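Local coordinates for trehalose-6-phosphate phosphatase (Candida albicans, PDB 5DXF), which belongs, in this N-terminal portion, to glycosyltransferase family 20 and has the two-domain GT-B architecture of that family, at residues 347-358 against 387-398. Numbering follows the deposited sequence.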
loop_
_atom_site.group_PDB
_atom_site.type_symbol
_atom_site.label_atom_id
_atom_site.label_comp_id
_atom_site.label_asym_id
_atom_site.label_seq_id
_atom_site.Cartn_x
_atom_site.Cartn_y
_atom_site.Cartn_z
ATOM N N ILE A 347 12.626 -0.625 12.220
ATOM C CA ILE A 347 13.620 -1.129 13.164
ATOM C C ILE A 347 14.901 -1.571 12.459
ATOM O O ILE A 347 16.005 -1.230 12.888
ATOM C CB ILE A 347 13.052 -2.307 13.980
ATOM C CG1 ILE A 347 11.967 -1.808 14.937
ATOM C CG2 ILE A 347 14.158 -3.015 14.747
ATOM C CD1 ILE A 347 11.123 -2.907 15.533
ATOM N N GLN A 348 14.747 -2.326 11.376
ATOM C CA GLN A 348 15.889 -2.803 10.605
ATOM C C GLN A 348 16.647 -1.635 9.981
ATOM O O GLN A 348 17.877 -1.651 9.898
ATOM C CB GLN A 348 15.439 -3.785 9.520
ATOM C CG GLN A 348 15.002 -5.149 10.045
ATOM C CD GLN A 348 13.677 -5.107 10.781
ATOM O OE1 GLN A 348 12.780 -4.346 10.423
ATOM N NE2 GLN A 348 13.550 -5.922 11.820
ATOM N N LYS A 349 15.903 -0.622 9.549
ATOM C CA LYS A 349 16.494 0.583 8.980
ATOM C C LYS A 349 17.353 1.302 10.014
ATOM O O LYS A 349 18.477 1.715 9.725
ATOM C CB LYS A 349 15.403 1.521 8.459
ATOM C CG LYS A 349 15.928 2.781 7.789
ATOM C CD LYS A 349 14.795 3.737 7.444
ATOM C CE LYS A 349 13.693 3.038 6.662
ATOM N NZ LYS A 349 12.650 3.994 6.196
ATOM N N LEU A 350 16.817 1.437 11.223
ATOM C CA LEU A 350 17.518 2.125 12.300
ATOM C C LEU A 350 18.738 1.344 12.783
ATOM O O LEU A 350 19.765 1.934 13.121
ATOM C CB LEU A 350 16.568 2.385 13.467
ATOM C CG LEU A 350 15.388 3.305 13.154
ATOM C CD1 LEU A 350 14.482 3.434 14.363
ATOM C CD2 LEU A 350 15.874 4.671 12.694
ATOM N N GLU A 351 18.624 0.020 12.817
ATOM C CA GLU A 351 19.745 -0.823 13.214
ATOM C C GLU A 351 20.866 -0.740 12.182
ATOM O O GLU A 351 22.037 -0.553 12.533
ATOM C CB GLU A 351 19.288 -2.271 13.406
ATOM C CG GLU A 351 18.685 -2.533 14.779
ATOM C CD GLU A 351 17.821 -3.776 14.820
ATOM O OE1 GLU A 351 17.356 -4.140 15.922
ATOM O OE2 GLU A 351 17.600 -4.386 13.753
ATOM N N GLY A 352 20.499 -0.860 10.911
ATOM C CA GLY A 352 21.457 -0.712 9.831
ATOM C C GLY A 352 22.119 0.654 9.843
ATOM O O GLY A 352 23.314 0.777 9.569
ATOM N N PHE A 353 21.340 1.683 10.171
ATOM C CA PHE A 353 21.854 3.048 10.227
ATOM C C PHE A 353 22.847 3.211 11.366
ATOM O O PHE A 353 23.887 3.858 11.211
ATOM C CB PHE A 353 20.711 4.052 10.384
ATOM C CG PHE A 353 21.168 5.482 10.470
ATOM C CD1 PHE A 353 22.068 5.992 9.546
ATOM C CD2 PHE A 353 20.685 6.320 11.461
ATOM C CE1 PHE A 353 22.486 7.311 9.618
ATOM C CE2 PHE A 353 21.098 7.637 11.537
ATOM C CZ PHE A 353 21.999 8.134 10.615
ATOM N N GLU A 354 22.519 2.627 12.513
ATOM C CA GLU A 354 23.422 2.651 13.653
ATOM C C GLU A 354 24.738 1.963 13.318
ATOM O O GLU A 354 25.808 2.526 13.555
ATOM C CB GLU A 354 22.781 1.986 14.866
ATOM C CG GLU A 354 23.714 1.906 16.058
ATOM C CD GLU A 354 23.053 1.296 17.268
ATOM O OE1 GLU A 354 21.990 0.660 17.108
ATOM O OE2 GLU A 354 23.591 1.450 18.386
ATOM N N ILE A 355 24.656 0.750 12.775
ATOM C CA ILE A 355 25.854 0.030 12.348
ATOM C C ILE A 355 26.664 0.891 11.380
ATOM O O ILE A 355 27.890 0.964 11.478
ATOM C CB ILE A 355 25.515 -1.317 11.672
ATOM C CG1 ILE A 355 24.792 -2.250 12.646
ATOM C CG2 ILE A 355 26.781 -1.992 11.170
ATOM C CD1 ILE A 355 25.714 -2.923 13.646
ATOM N N PHE A 356 25.966 1.558 10.464
ATOM C CA PHE A 356 26.602 2.438 9.486
ATOM C C PHE A 356 27.381 3.562 10.150
ATOM O O PHE A 356 28.493 3.884 9.733
ATOM C CB PHE A 356 25.555 3.021 8.535
ATOM C CG PHE A 356 26.041 4.201 7.736
ATOM C CD1 PHE A 356 26.887 4.025 6.653
ATOM C CD2 PHE A 356 25.634 5.486 8.060
ATOM C CE1 PHE A 356 27.329 5.112 5.915
ATOM C CE2 PHE A 356 26.072 6.575 7.325
ATOM C CZ PHE A 356 26.918 6.387 6.251
ATOM N N LEU A 357 26.791 4.160 11.180
ATOM C CA LEU A 357 27.467 5.212 11.927
ATOM C C LEU A 357 28.656 4.656 12.706
ATOM O O LEU A 357 29.666 5.339 12.885
ATOM C CB LEU A 357 26.489 5.908 12.873
ATOM C CG LEU A 357 25.418 6.757 12.185
ATOM C CD1 LEU A 357 24.534 7.447 13.210
ATOM C CD2 LEU A 357 26.060 7.777 11.258
ATOM N N ASP A 358 28.504 3.415 13.145
ATOM C CA ASP A 358 29.535 2.693 13.861
ATOM C C ASP A 358 30.773 2.429 13.038
ATOM O O ASP A 358 31.885 2.583 13.511
ATOM C CB ASP A 358 28.971 1.358 14.314
ATOM C CG ASP A 358 28.600 1.354 15.762
ATOM O OD1 ASP A 358 29.503 1.211 16.597
ATOM O OD2 ASP A 358 27.409 1.483 16.073
ATOM N N VAL A 387 11.597 1.023 18.170
ATOM C CA VAL A 387 12.025 2.058 17.223
ATOM C C VAL A 387 12.553 3.276 17.953
ATOM O O VAL A 387 13.651 3.780 17.675
ATOM C CB VAL A 387 10.869 2.512 16.298
ATOM C CG1 VAL A 387 11.151 3.899 15.719
ATOM C CG2 VAL A 387 10.633 1.499 15.188
ATOM N N THR A 388 11.739 3.730 18.898
ATOM C CA THR A 388 12.040 4.888 19.710
ATOM C C THR A 388 13.301 4.710 20.555
ATOM O O THR A 388 14.120 5.624 20.670
ATOM C CB THR A 388 10.856 5.187 20.619
ATOM O OG1 THR A 388 9.795 5.761 19.845
ATOM C CG2 THR A 388 11.252 6.129 21.662
ATOM N N GLU A 389 13.447 3.529 21.146
ATOM C CA GLU A 389 14.629 3.212 21.938
ATOM C C GLU A 389 15.893 3.288 21.086
ATOM O O GLU A 389 16.901 3.868 21.501
ATOM C CB GLU A 389 14.487 1.823 22.573
ATOM C CG GLU A 389 15.724 1.342 23.325
ATOM C CD GLU A 389 15.482 0.056 24.097
ATOM O OE1 GLU A 389 16.470 -0.598 24.496
ATOM O OE2 GLU A 389 14.302 -0.296 24.313
ATOM N N ILE A 390 15.827 2.710 19.891
ATOM C CA ILE A 390 16.961 2.734 18.974
ATOM C C ILE A 390 17.290 4.166 18.554
ATOM O O ILE A 390 18.460 4.549 18.508
ATOM C CB ILE A 390 16.694 1.873 17.722
ATOM C CG1 ILE A 390 16.288 0.456 18.125
ATOM C CG2 ILE A 390 17.924 1.830 16.832
ATOM C CD1 ILE A 390 15.673 -0.350 16.996
ATOM N N ILE A 391 16.261 4.956 18.259
ATOM C CA ILE A 391 16.461 6.358 17.898
ATOM C C ILE A 391 17.149 7.119 19.026
ATOM O O ILE A 391 18.130 7.832 18.797
ATOM C CB ILE A 391 15.130 7.056 17.550
ATOM C CG1 ILE A 391 14.547 6.482 16.259
ATOM C CG2 ILE A 391 15.341 8.552 17.391
ATOM C CD1 ILE A 391 13.226 7.101 15.859
ATOM N N SER A 392 16.637 6.955 20.241
ATOM C CA SER A 392 17.232 7.578 21.414
ATOM C C SER A 392 18.689 7.163 21.580
ATOM O O SER A 392 19.532 7.986 21.936
ATOM C CB SER A 392 16.440 7.225 22.675
ATOM O OG SER A 392 15.161 7.835 22.667
ATOM N N ARG A 393 18.982 5.892 21.310
ATOM C CA ARG A 393 20.344 5.377 21.439
ATOM C C ARG A 393 21.290 6.011 20.420
ATOM O O ARG A 393 22.387 6.458 20.771
ATOM C CB ARG A 393 20.359 3.856 21.287
ATOM C CG ARG A 393 21.557 3.172 21.932
ATOM C CD ARG A 393 21.797 1.799 21.316
ATOM N NE ARG A 393 20.545 1.071 21.119
ATOM C CZ ARG A 393 20.334 0.182 20.152
ATOM N NH1 ARG A 393 21.295 -0.099 19.283
ATOM N NH2 ARG A 393 19.161 -0.428 20.050
ATOM N N ILE A 394 20.858 6.046 19.161
ATOM C CA ILE A 394 21.649 6.632 18.083
ATOM C C ILE A 394 21.904 8.120 18.315
ATOM O O ILE A 394 23.032 8.593 18.173
ATOM C CB ILE A 394 20.962 6.446 16.712
ATOM C CG1 ILE A 394 20.803 4.959 16.391
ATOM C CG2 ILE A 394 21.753 7.138 15.617
ATOM C CD1 ILE A 394 20.124 4.692 15.067
ATOM N N ASN A 395 20.857 8.855 18.681
ATOM C CA ASN A 395 21.002 10.283 18.942
ATOM C C ASN A 395 21.848 10.562 20.179
ATOM O O ASN A 395 22.550 11.569 20.243
ATOM C CB ASN A 395 19.632 10.947 19.086
ATOM C CG ASN A 395 18.871 10.995 17.778
ATOM O OD1 ASN A 395 19.452 10.842 16.703
ATOM N ND2 ASN A 395 17.565 11.217 17.861
ATOM N N SER A 396 21.777 9.674 21.164
ATOM C CA SER A 396 22.612 9.807 22.351
ATOM C C SER A 396 24.078 9.566 22.017
ATOM O O SER A 396 24.964 10.249 22.533
ATOM C CB SER A 396 22.163 8.837 23.444
ATOM O OG SER A 396 23.126 8.763 24.480
ATOM N N LYS A 397 24.331 8.594 21.147
ATOM C CA LYS A 397 25.702 8.200 20.846
ATOM C C LYS A 397 26.397 9.144 19.865
ATOM O O LYS A 397 27.554 9.511 20.072
ATOM C CB LYS A 397 25.740 6.771 20.298
ATOM C CG LYS A 397 27.144 6.285 19.981
ATOM C CD LYS A 397 27.236 4.771 19.967
ATOM C CE LYS A 397 28.677 4.321 19.799
ATOM N NZ LYS A 397 28.815 2.849 19.954
ATOM N N TYR A 398 25.697 9.540 18.806
ATOM C CA TYR A 398 26.331 10.307 17.737
ATOM C C TYR A 398 25.803 11.727 17.585
ATOM O O TYR A 398 26.302 12.493 16.762
ATOM C CB TYR A 398 26.177 9.570 16.406
ATOM C CG TYR A 398 26.875 8.236 16.389
ATOM C CD1 TYR A 398 28.259 8.160 16.323
ATOM C CD2 TYR A 398 26.154 7.052 16.450
ATOM C CE1 TYR A 398 28.907 6.946 16.313
ATOM C CE2 TYR A 398 26.792 5.831 16.440
ATOM C CZ TYR A 398 28.169 5.784 16.371
ATOM O OH TYR A 398 28.812 4.571 16.363
#
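Ile394 and Ile390 of helix 387-398 fit as knobs into holes of helix 347-358. Ile394 is set among Leu350, Phe353, Glu354 and Leu357: its CD1 lies 3.8 Å from Glu354 CB, while its CG2, anti to the backbone N, meets Leu357 CD1. One turn earlier, Ile390 enters between Ile347, Leu350, Glu351 and Glu354, its CG2 3.7 Å from Leu350 CB. From the facing helix, Leu350 CD1 meets Val387 CG1 and Ile391 CG1, both at 3.6 Å. At the C-terminal end Leu357 CB lies over one face of the Tyr398 ring, 3.8 Å from its centroid and 21° off the normal, a CH-pi contact; Lys397 CG backs the opposite face. The phenol OH ends beside the Asp358 carboxylate, 3.3 Å from CG, at angles too poor for a hydrogen bond.

A charged border flanks this apolar seam. Glu354, with CG anti to the backbone N and the chain extended beyond it, brings its carboxylate to Arg393 in a salt bridge whose hydrogen-bonded component is weak, Arg393 NH1 to Glu354 OE2 2.9 Å. The two flat groups are inclined 45° to each other, so this is not a coplanar two-pronged pairing. Asp358 and Lys397 add only a long bridge, OD1 to NZ 3.8 Å.

Behind the seam, Phe353 and Leu350 rest on Leu369 of strand 367-374, and Ile391 and Ile394 on Val406 of strand 406-409. The helix axes pass 9.6 Å apart at 18°, nearly parallel. Two neighbouring helices aligned on one side of parallel strands are the helices of two successive beta-alpha-beta crossovers, 332-339 to 367-374 and 367-374 to 406-409, in a Rossmann-like domain, as in GT-B enzymes.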